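Local coordinates for single-stranded DNA-binding protein (Enterobacter phage Enc34, PDB 5ODK) that is a single-stranded DNA-binding protein with an OB fold, probably acting in phage DNA replication, at residues Trp152-Glu155 with Lys160-Asn163; Asp120-Asn123 with Glu127-Glu130; Asp94-Phe99 with Glu104-Trp109; Glu4-Ala9 with Ser20-Val25. All blocks are in the same frame, centred on the assembly; numbering follows the deposited sequence.

Interaction 1 (Trp152-Glu155 with Lys160-Asn163); sequences WSQE and KRIN
Trp152-Glu155 and Lys160-Asn163 run antiparallel, their axes 4.7 Å apart at the closest, with Trp152/Asn163 and Gln154/Arg161 as the hydrogen-bonded pairs. On the face that carries these pairs, the Asn163 side chain lies over the indole of Trp152. Asn163 CB makes a CH-pi contact, 3.7 Å from the centroid of the five-membered ring of Trp152, while Asn163 ND2 sits above the six-membered ring, 3.4 Å from Trp152 CZ2; the amide is tilted 63° from the indole plane and does not stack flat. A chi1 of 62° holds the Trp152 ring against this cross-strand neighbour. The same ND2 of Asn163 donates to OE1 of Gln154 at 3.0 Å. That bond lies in the amide plane of Asn163 but reaches Gln154 OE1 from well above its carbonyl plane, the two amides being nearly perpendicular (89°). Over on the other face, Ile162 CD1 packs on Ser153 CB at 3.8 Å, close to helix 61-76; the hydroxyl of Ser153 bonds to His78, and Glu155 to His78 and Thr80. A glycerol and a phosphate, probably from the crystallisation liquor, lie near the indole. Strands 144-156 and 159-173 form a long beta hairpin of the OB fold, and this is its turn end.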
# COMPACT_ATOMS: atom_id res chain seq x y z
N TRP A 152 8.57 5.06 -4.73
CA TRP A 152 9.96 5.16 -5.19
C TRP A 152 10.00 4.82 -6.68
O TRP A 152 9.12 4.15 -7.19
CB TRP A 152 10.91 4.26 -4.37
CG TRP A 152 10.67 2.81 -4.40
CD1 TRP A 152 9.76 2.12 -3.64
CD2 TRP A 152 11.40 1.85 -5.15
NE1 TRP A 152 9.85 0.78 -3.89
CE2 TRP A 152 10.88 0.57 -4.78
CE3 TRP A 152 12.47 1.92 -6.05
CZ2 TRP A 152 11.38 -0.62 -5.32
CZ3 TRP A 152 12.99 0.71 -6.56
CH2 TRP A 152 12.42 -0.54 -6.20
N SER A 153 11.04 5.31 -7.33
CA SER A 153 11.17 5.16 -8.76
C SER A 153 12.23 4.12 -9.10
O SER A 153 13.27 4.02 -8.44
CB SER A 153 11.48 6.50 -9.42
OG SER A 153 12.61 7.09 -8.83
N GLN A 154 11.97 3.38 -10.17
CA GLN A 154 12.87 2.34 -10.63
C GLN A 154 13.07 2.40 -12.13
O GLN A 154 12.12 2.55 -12.87
CB GLN A 154 12.34 0.99 -10.19
CG GLN A 154 13.29 -0.18 -10.42
CD GLN A 154 12.71 -1.45 -9.86
OE1 GLN A 154 11.53 -1.74 -10.09
NE2 GLN A 154 13.53 -2.22 -9.14
N GLU A 155 14.32 2.27 -12.54
CA GLU A 155 14.67 2.25 -13.94
C GLU A 155 15.79 1.23 -14.13
O GLU A 155 16.91 1.42 -13.63
CB GLU A 155 15.14 3.63 -14.36
CG GLU A 155 15.58 3.78 -15.81
CD GLU A 155 16.18 5.12 -16.12
OE1 GLU A 155 16.63 5.83 -15.18
OE2 GLU A 155 16.23 5.48 -17.31
N LYS A 160 10.69 0.74 -16.49
CA LYS A 160 10.59 1.97 -15.74
C LYS A 160 9.28 1.95 -14.95
O LYS A 160 8.22 1.76 -15.53
CB LYS A 160 10.58 3.17 -16.67
CG LYS A 160 11.86 3.36 -17.46
CD LYS A 160 11.75 4.51 -18.48
CE LYS A 160 13.00 4.77 -19.31
NZ LYS A 160 12.68 5.76 -20.38
N ARG A 161 9.38 2.09 -13.63
CA ARG A 161 8.22 1.87 -12.74
C ARG A 161 8.19 2.93 -11.66
O ARG A 161 9.25 3.47 -11.25
CB ARG A 161 8.26 0.48 -12.07
CG ARG A 161 8.16 -0.73 -13.00
CD ARG A 161 8.21 -2.06 -12.22
NE ARG A 161 7.79 -3.26 -12.99
CZ ARG A 161 8.57 -4.01 -13.78
NH1 ARG A 161 9.86 -3.75 -13.95
NH2 ARG A 161 8.05 -5.05 -14.42
N ILE A 162 6.99 3.17 -11.13
CA ILE A 162 6.86 3.81 -9.83
C ILE A 162 6.26 2.74 -8.91
O ILE A 162 5.15 2.27 -9.12
CB ILE A 162 5.99 5.08 -9.80
CG1 ILE A 162 6.49 6.13 -10.84
CG2 ILE A 162 5.95 5.67 -8.41
CD1 ILE A 162 7.89 6.64 -10.59
N ASN A 163 7.04 2.37 -7.91
CA ASN A 163 6.71 1.33 -6.95
C ASN A 163 6.32 1.97 -5.64
O ASN A 163 6.50 3.18 -5.43
CB ASN A 163 7.94 0.44 -6.75
CG ASN A 163 8.36 -0.29 -7.97
OD1 ASN A 163 7.52 -0.73 -8.75
ND2 ASN A 163 9.67 -0.33 -8.20

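Interaction 2 (Asp120-Asn123 with Glu127-Glu130); sequences DVLN and EELE
Asn123 and Glu127 grip each other at the tight end of this contact. The backbone N of Asn123 donates to Glu127 O at 2.9 Å, and its side-chain OD1 takes the N-H of Glu127 at 2.9 Å from above the carbonyl plane. The third bond is nearly straight, 176°: Asn123 ND2 gives its hydrogen to Glu127 OE1 at 2.9 Å, in the amide's own plane and onto the anti lone pair of the carboxylate. A chi1 of 72° turns the Asn123 amide back over Glu127, and the two side-chain bonds, at OD1 and ND2, fix its rotation. One step on, Leu129 N bonds to Val121 O at 2.8 Å, so the backbones meet in a single bridge at Leu122 and Glu128.

The far end is held differently. Glu128 bends at chi2 (70°) and brings both carboxylate oxygens to one N-H, that of Val121; OE2 lies 3.1 Å from Val121 N, the bond to OE1 is more bent, and Arg118 makes a salt bridge to OE2. Asp120 faces the same acid, its OD1 4.0 Å from Glu128 OE1, a like-charge approach, while Asp120 OD2 accepts from the backbone N of Leu2. Apolar contact is slack here, with Val121 CG1 and Leu129 CD1 4.4 Å apart, although both side chains also touch Ile135. The Glu127 chain is exposed to solvent even though its OE1 is bonded to Asn123. The whole is a tight turn-back after strand 120-122, closed by one backbone bridge and by side-chain bonds; it leads from that strand, which pairs in parallel with strand 159-173 of the OB-fold sheet, to helix 132-138.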
# COMPACT_ATOMS: atom_id res chain seq x y z
N ASP A 120 6.28 -2.48 9.99
CA ASP A 120 5.60 -2.58 11.26
C ASP A 120 4.29 -3.30 10.99
O ASP A 120 3.59 -2.97 10.03
CB ASP A 120 5.29 -1.21 11.87
CG ASP A 120 6.49 -0.41 12.26
OD1 ASP A 120 7.63 -0.85 12.17
OD2 ASP A 120 6.28 0.75 12.68
N VAL A 121 3.94 -4.26 11.85
CA VAL A 121 2.69 -5.00 11.73
C VAL A 121 1.97 -4.88 13.06
O VAL A 121 2.46 -5.42 14.07
CB VAL A 121 2.91 -6.47 11.38
CG1 VAL A 121 1.59 -7.20 11.26
CG2 VAL A 121 3.71 -6.61 10.09
N LEU A 122 0.85 -4.17 13.07
CA LEU A 122 0.13 -3.89 14.29
C LEU A 122 -1.20 -4.61 14.29
O LEU A 122 -1.92 -4.64 13.29
CB LEU A 122 -0.09 -2.38 14.45
CG LEU A 122 1.13 -1.45 14.28
CD1 LEU A 122 0.68 -0.01 14.54
CD2 LEU A 122 2.35 -1.77 15.09
N ASN A 123 -1.52 -5.19 15.45
CA ASN A 123 -2.80 -5.81 15.66
C ASN A 123 -3.89 -4.75 15.86
O ASN A 123 -3.62 -3.54 15.84
CB ASN A 123 -2.70 -6.85 16.79
CG ASN A 123 -2.53 -6.25 18.17
OD1 ASN A 123 -2.69 -5.05 18.38
ND2 ASN A 123 -2.20 -7.11 19.15
N GLU A 127 -0.76 -2.85 18.69
CA GLU A 127 0.45 -3.48 19.26
C GLU A 127 1.25 -4.15 18.16
O GLU A 127 0.69 -4.89 17.34
CB GLU A 127 0.09 -4.55 20.30
CG GLU A 127 -0.74 -3.99 21.45
CD GLU A 127 -1.38 -5.05 22.32
OE1 GLU A 127 -1.73 -6.11 21.81
OE2 GLU A 127 -1.61 -4.78 23.49
N GLU A 128 2.56 -3.93 18.17
CA GLU A 128 3.45 -4.59 17.23
C GLU A 128 3.47 -6.11 17.47
O GLU A 128 3.66 -6.56 18.58
CB GLU A 128 4.87 -4.04 17.30
CG GLU A 128 5.89 -4.80 16.43
CD GLU A 128 5.69 -4.60 14.92
OE1 GLU A 128 5.60 -3.45 14.46
OE2 GLU A 128 5.63 -5.57 14.10
N LEU A 129 3.28 -6.84 16.40
CA LEU A 129 3.42 -8.27 16.40
C LEU A 129 4.82 -8.66 16.00
O LEU A 129 5.50 -7.96 15.27
CB LEU A 129 2.40 -8.92 15.50
CG LEU A 129 0.95 -8.64 15.89
CD1 LEU A 129 0.01 -9.26 14.86
CD2 LEU A 129 0.65 -9.16 17.28
N GLU A 130 5.24 -9.83 16.47
CA GLU A 130 6.58 -10.33 16.17
C GLU A 130 6.56 -11.73 15.59
O GLU A 130 7.34 -12.03 14.70
CB GLU A 130 7.43 -10.36 17.43
CG GLU A 130 7.62 -9.03 18.10
CD GLU A 130 8.39 -8.02 17.26
OE1 GLU A 130 9.04 -8.40 16.25
OE2 GLU A 130 8.38 -6.83 17.64

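Interaction 3 (Asp94-Phe99 with Glu104-Trp109)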
# COMPACT_ATOMS: atom_id res chain seq x y z
N ASP A 94 -6.49 0.32 -11.67
CA ASP A 94 -7.94 0.46 -11.62
C ASP A 94 -8.60 -0.92 -11.57
O ASP A 94 -8.54 -1.69 -12.54
CB ASP A 94 -8.38 1.25 -12.86
CG ASP A 94 -9.86 1.55 -12.88
OD1 ASP A 94 -10.65 0.90 -12.17
OD2 ASP A 94 -10.23 2.40 -13.69
N GLY A 95 -9.20 -1.25 -10.43
CA GLY A 95 -9.85 -2.52 -10.27
C GLY A 95 -10.98 -2.83 -11.23
O GLY A 95 -11.29 -3.98 -11.49
N ASP A 96 -11.63 -1.79 -11.73
CA ASP A 96 -12.72 -1.97 -12.69
C ASP A 96 -12.25 -2.16 -14.12
O ASP A 96 -13.05 -2.56 -14.96
CB ASP A 96 -13.69 -0.79 -12.60
CG ASP A 96 -14.39 -0.72 -11.26
OD1 ASP A 96 -14.94 -1.76 -10.85
OD2 ASP A 96 -14.40 0.35 -10.61
N VAL A 97 -10.95 -1.98 -14.41
CA VAL A 97 -10.39 -2.24 -15.77
C VAL A 97 -9.34 -3.38 -15.84
O VAL A 97 -9.34 -4.17 -16.79
CB VAL A 97 -9.80 -0.89 -16.33
CG1 VAL A 97 -9.14 -1.07 -17.67
CG2 VAL A 97 -10.88 0.18 -16.41
N ASP A 98 -8.45 -3.46 -14.85
CA ASP A 98 -7.23 -4.28 -14.92
C ASP A 98 -7.26 -5.63 -14.21
O ASP A 98 -6.24 -6.34 -14.15
CB ASP A 98 -6.04 -3.46 -14.38
CG ASP A 98 -5.42 -2.59 -15.40
OD1 ASP A 98 -5.87 -2.60 -16.56
OD2 ASP A 98 -4.46 -1.89 -15.03
N PHE A 99 -8.44 -5.96 -13.69
CA PHE A 99 -8.62 -7.17 -12.91
C PHE A 99 -9.92 -7.86 -13.23
O PHE A 99 -10.68 -8.18 -12.32
CB PHE A 99 -8.53 -6.81 -11.45
CG PHE A 99 -7.23 -6.17 -11.06
CD1 PHE A 99 -7.03 -4.83 -11.21
CD2 PHE A 99 -6.18 -6.95 -10.53
CE1 PHE A 99 -5.84 -4.24 -10.89
CE2 PHE A 99 -4.98 -6.36 -10.17
CZ PHE A 99 -4.80 -4.99 -10.39
N GLU A 104 -13.42 -9.25 -6.21
CA GLU A 104 -13.14 -8.43 -5.06
C GLU A 104 -12.51 -7.08 -5.42
O GLU A 104 -12.40 -6.21 -4.57
CB GLU A 104 -12.22 -9.18 -4.09
CG GLU A 104 -10.76 -9.32 -4.50
CD GLU A 104 -10.42 -10.45 -5.46
OE1 GLU A 104 -11.33 -11.17 -5.97
OE2 GLU A 104 -9.20 -10.58 -5.72
N CYS A 105 -12.07 -6.93 -6.67
CA CYS A 105 -11.49 -5.67 -7.17
C CYS A 105 -12.52 -4.67 -7.72
O CYS A 105 -12.17 -3.54 -8.06
CB CYS A 105 -10.41 -5.98 -8.22
SG CYS A 105 -9.00 -6.90 -7.58
N GLU A 106 -13.79 -5.07 -7.77
CA GLU A 106 -14.82 -4.18 -8.32
C GLU A 106 -14.95 -2.94 -7.43
O GLU A 106 -15.03 -3.02 -6.20
CB GLU A 106 -16.18 -4.89 -8.42
CG GLU A 106 -17.31 -4.04 -8.96
CD GLU A 106 -18.60 -4.81 -9.13
OE1 GLU A 106 -18.76 -5.88 -8.49
OE2 GLU A 106 -19.46 -4.33 -9.89
N GLY A 107 -14.97 -1.78 -8.06
CA GLY A 107 -15.08 -0.53 -7.33
C GLY A 107 -13.88 -0.20 -6.47
O GLY A 107 -13.98 0.61 -5.56
N MET A 108 -12.72 -0.78 -6.80
CA MET A 108 -11.50 -0.57 -6.03
C MET A 108 -10.36 0.02 -6.84
O MET A 108 -10.24 -0.31 -8.02
CB MET A 108 -10.97 -1.91 -5.47
CG MET A 108 -11.92 -2.71 -4.64
SD MET A 108 -12.18 -1.94 -3.03
CE MET A 108 -12.80 -3.29 -2.05
N TRP A 109 -9.54 0.84 -6.19
CA TRP A 109 -8.16 1.05 -6.62
C TRP A 109 -7.35 -0.09 -6.02
O TRP A 109 -7.58 -0.48 -4.87
CB TRP A 109 -7.59 2.39 -6.13
CG TRP A 109 -8.40 3.58 -6.61
CD1 TRP A 109 -9.18 4.42 -5.84
CD2 TRP A 109 -8.54 4.00 -7.93
NE1 TRP A 109 -9.77 5.35 -6.61
CE2 TRP A 109 -9.40 5.12 -7.91
CE3 TRP A 109 -8.01 3.57 -9.14
CZ2 TRP A 109 -9.76 5.80 -9.07
CZ3 TRP A 109 -8.37 4.22 -10.28
CH2 TRP A 109 -9.23 5.34 -10.26
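Gly95 is pressed bare against two backbone carbonyls, those of Cys105 and Met108. Its N donates to Met108 O at 2.8 Å in a bent bond (137°), and its CA makes a CA-H...O contact with Cys105 O at 3.4 Å, a closeness possible because this residue carries no side chain. Next to it, Asp96 OD1 receives the N-H of Gly107 at 2.8 Å in a bond of 176°, on the syn side of the carboxylate. The receiving loop is a type II beta turn from Cys105 to Met108, with Gly107 at its third position, where a phi of 67° suits glycine; it leads straight into strand 108-115 of the OB-fold sheet. The facing loop has its own turn: Asp94 OD1 accepts from Asp96 N, an Asx turn. Lys57 makes salt bridges to both Asp94 and Asp96, which probably eases their mutual charge. Cys105 SG makes an oblique sulfur-aromatic contact with Phe99, 4.5 Å from the ring centroid, and the CB atoms of Phe99 and Cys105 touch at 3.8 Å. Asp94 and Trp109 form an antiparallel non-hydrogen-bonded pair, which brings Asp94 CB to 3.9 Å from CZ3 of Trp109; the indole also makes cation-pi contacts with Lys57 and Lys64.

Interaction 4 (Glu4-Ala9 with Ser20-Val25); sequences EKLVPA and SGHIKV
The N-terminal arm, passing from helix 2-5 into strand 8-12, meets the loop that leads into strand 23-26 where Leu6 rests on His22. One methyl does the touching: Leu6 CD2 lies over a face of the imidazole, 3.7 Å from the centroid of the His22 ring and 20° off its normal, a CH-pi contact. It sits off centre, toward the ND1-CG side, at 3.6 Å from His22 ND1. The imidazole is steadied by its own loop, since Ser20 OG and His22 ND1 share a hydrogen bond of 2.7 Å in which either may be the donor. The Ser20 hydroxyl lies beside the ring, its OG 4.0 Å from Leu6 CD2. A water completes the link: it accepts from Val7 N at 2.9 Å and is hydrogen-bonded to Ser20 OG at 2.7 Å, so the two segments are bridged by this water, with no direct hydrogen bond between them. Leu6 also packs on Tyr18, and His22 on Val148 and Arg150. It is a small surface contact, in which the residues leading into strand 8-12 fold back on the loop before strand 23-26, the first and third strands of an antiparallel meander 8-12, 15-18, 23-26 at one end of the OB-fold sheet.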
# COMPACT_ATOMS: atom_id res chain seq x y z
N GLU A 4 5.06 7.02 15.35
CA GLU A 4 5.42 8.05 16.32
C GLU A 4 6.37 9.07 15.69
O GLU A 4 6.47 10.17 16.16
CB GLU A 4 6.03 7.42 17.60
CG GLU A 4 7.49 7.04 17.52
CD GLU A 4 8.00 6.33 18.76
OE1 GLU A 4 7.70 6.81 19.87
OE2 GLU A 4 8.71 5.31 18.62
N LYS A 5 7.02 8.70 14.57
CA LYS A 5 8.03 9.54 13.93
C LYS A 5 7.48 10.42 12.80
O LYS A 5 8.06 11.46 12.46
CB LYS A 5 9.15 8.66 13.36
CG LYS A 5 9.83 7.83 14.46
CD LYS A 5 10.90 6.92 13.93
CE LYS A 5 11.58 6.20 15.08
NZ LYS A 5 12.93 5.75 14.67
N LEU A 6 6.37 10.01 12.23
CA LEU A 6 5.83 10.71 11.06
C LEU A 6 5.20 12.04 11.43
O LEU A 6 4.56 12.18 12.46
CB LEU A 6 4.78 9.86 10.40
CG LEU A 6 5.25 8.58 9.78
CD1 LEU A 6 4.04 7.76 9.37
CD2 LEU A 6 6.16 8.87 8.59
N VAL A 7 5.33 12.99 10.53
CA VAL A 7 4.87 14.35 10.77
C VAL A 7 3.80 14.65 9.70
O VAL A 7 4.13 14.74 8.52
CB VAL A 7 6.00 15.38 10.63
CG1 VAL A 7 5.48 16.81 10.86
CG2 VAL A 7 7.13 15.08 11.59
N PRO A 8 2.53 14.76 10.10
CA PRO A 8 1.48 14.99 9.09
C PRO A 8 1.64 16.29 8.32
O PRO A 8 1.98 17.33 8.93
CB PRO A 8 0.18 14.98 9.90
CG PRO A 8 0.51 14.23 11.15
CD PRO A 8 1.95 14.53 11.44
N ALA A 9 1.37 16.23 7.02
CA ALA A 9 1.25 17.42 6.19
C ALA A 9 -0.23 17.75 5.87
O ALA A 9 -0.64 18.90 5.96
CB ALA A 9 2.06 17.25 4.92
N SER A 20 7.36 13.98 5.00
CA SER A 20 8.40 13.16 4.44
C SER A 20 7.97 12.39 3.17
O SER A 20 8.75 11.63 2.60
CB SER A 20 8.79 12.16 5.53
OG SER A 20 7.63 11.50 6.00
N GLY A 21 6.73 12.58 2.72
CA GLY A 21 6.22 11.93 1.52
C GLY A 21 5.52 10.61 1.75
O GLY A 21 4.95 10.04 0.83
N HIS A 22 5.59 10.09 2.98
CA HIS A 22 4.79 8.93 3.33
C HIS A 22 3.32 9.19 3.14
O HIS A 22 2.88 10.36 3.26
CB HIS A 22 5.04 8.52 4.79
CG HIS A 22 6.43 8.06 5.06
ND1 HIS A 22 7.47 8.93 5.28
CD2 HIS A 22 6.95 6.81 5.18
CE1 HIS A 22 8.57 8.24 5.54
NE2 HIS A 22 8.29 6.95 5.45
N ILE A 23 2.59 8.14 2.83
CA ILE A 23 1.16 8.20 2.59
C ILE A 23 0.51 7.11 3.43
O ILE A 23 0.83 5.92 3.27
CB ILE A 23 0.82 7.97 1.10
CG1 ILE A 23 1.62 8.94 0.22
CG2 ILE A 23 -0.68 8.10 0.87
CD1 ILE A 23 1.56 8.59 -1.25
N LYS A 24 -0.45 7.48 4.27
CA LYS A 24 -1.31 6.51 4.96
C LYS A 24 -2.59 6.35 4.16
O LYS A 24 -3.24 7.35 3.86
CB LYS A 24 -1.64 6.93 6.39
CG LYS A 24 -2.48 5.92 7.16
CD LYS A 24 -2.72 6.38 8.59
CE LYS A 24 -3.57 5.43 9.38
NZ LYS A 24 -3.69 5.94 10.79
N VAL A 25 -2.92 5.12 3.78
CA VAL A 25 -4.21 4.76 3.21
C VAL A 25 -4.95 3.99 4.28
O VAL A 25 -4.47 2.97 4.79
CB VAL A 25 -4.13 4.00 1.89
CG1 VAL A 25 -3.57 4.91 0.81
CG2 VAL A 25 -3.41 2.68 1.97
O HOH W 1 7.25 12.75 8.41

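How the interactions relate
All four contacts reach one curled OB-fold sheet, yet none touches another. Interaction 4 closes first along the chain, followed by 3, 2 and 1. The nearest approach is between interactions 2 and 4, about 7 Å between nearest atoms; interactions 1 and 4, on the neighbouring strands 144-156 and 23-26, are about 8 Å apart between nearest atoms, as are interactions 3 and 4. Strand 159-173 connects interactions 1 and 2, pairing with strand 144-156 and with strand 120-122, although their centres are 28 Å apart on opposite sides of the chain's centre. Interactions 2 and 3 are also on opposite sides, centres 29 Å apart. The Trp109 side chain of interaction 3 lies about 12 Å from that of Lys13, seen to bind magnesium in crystals of this protein; no metal is bound to it here.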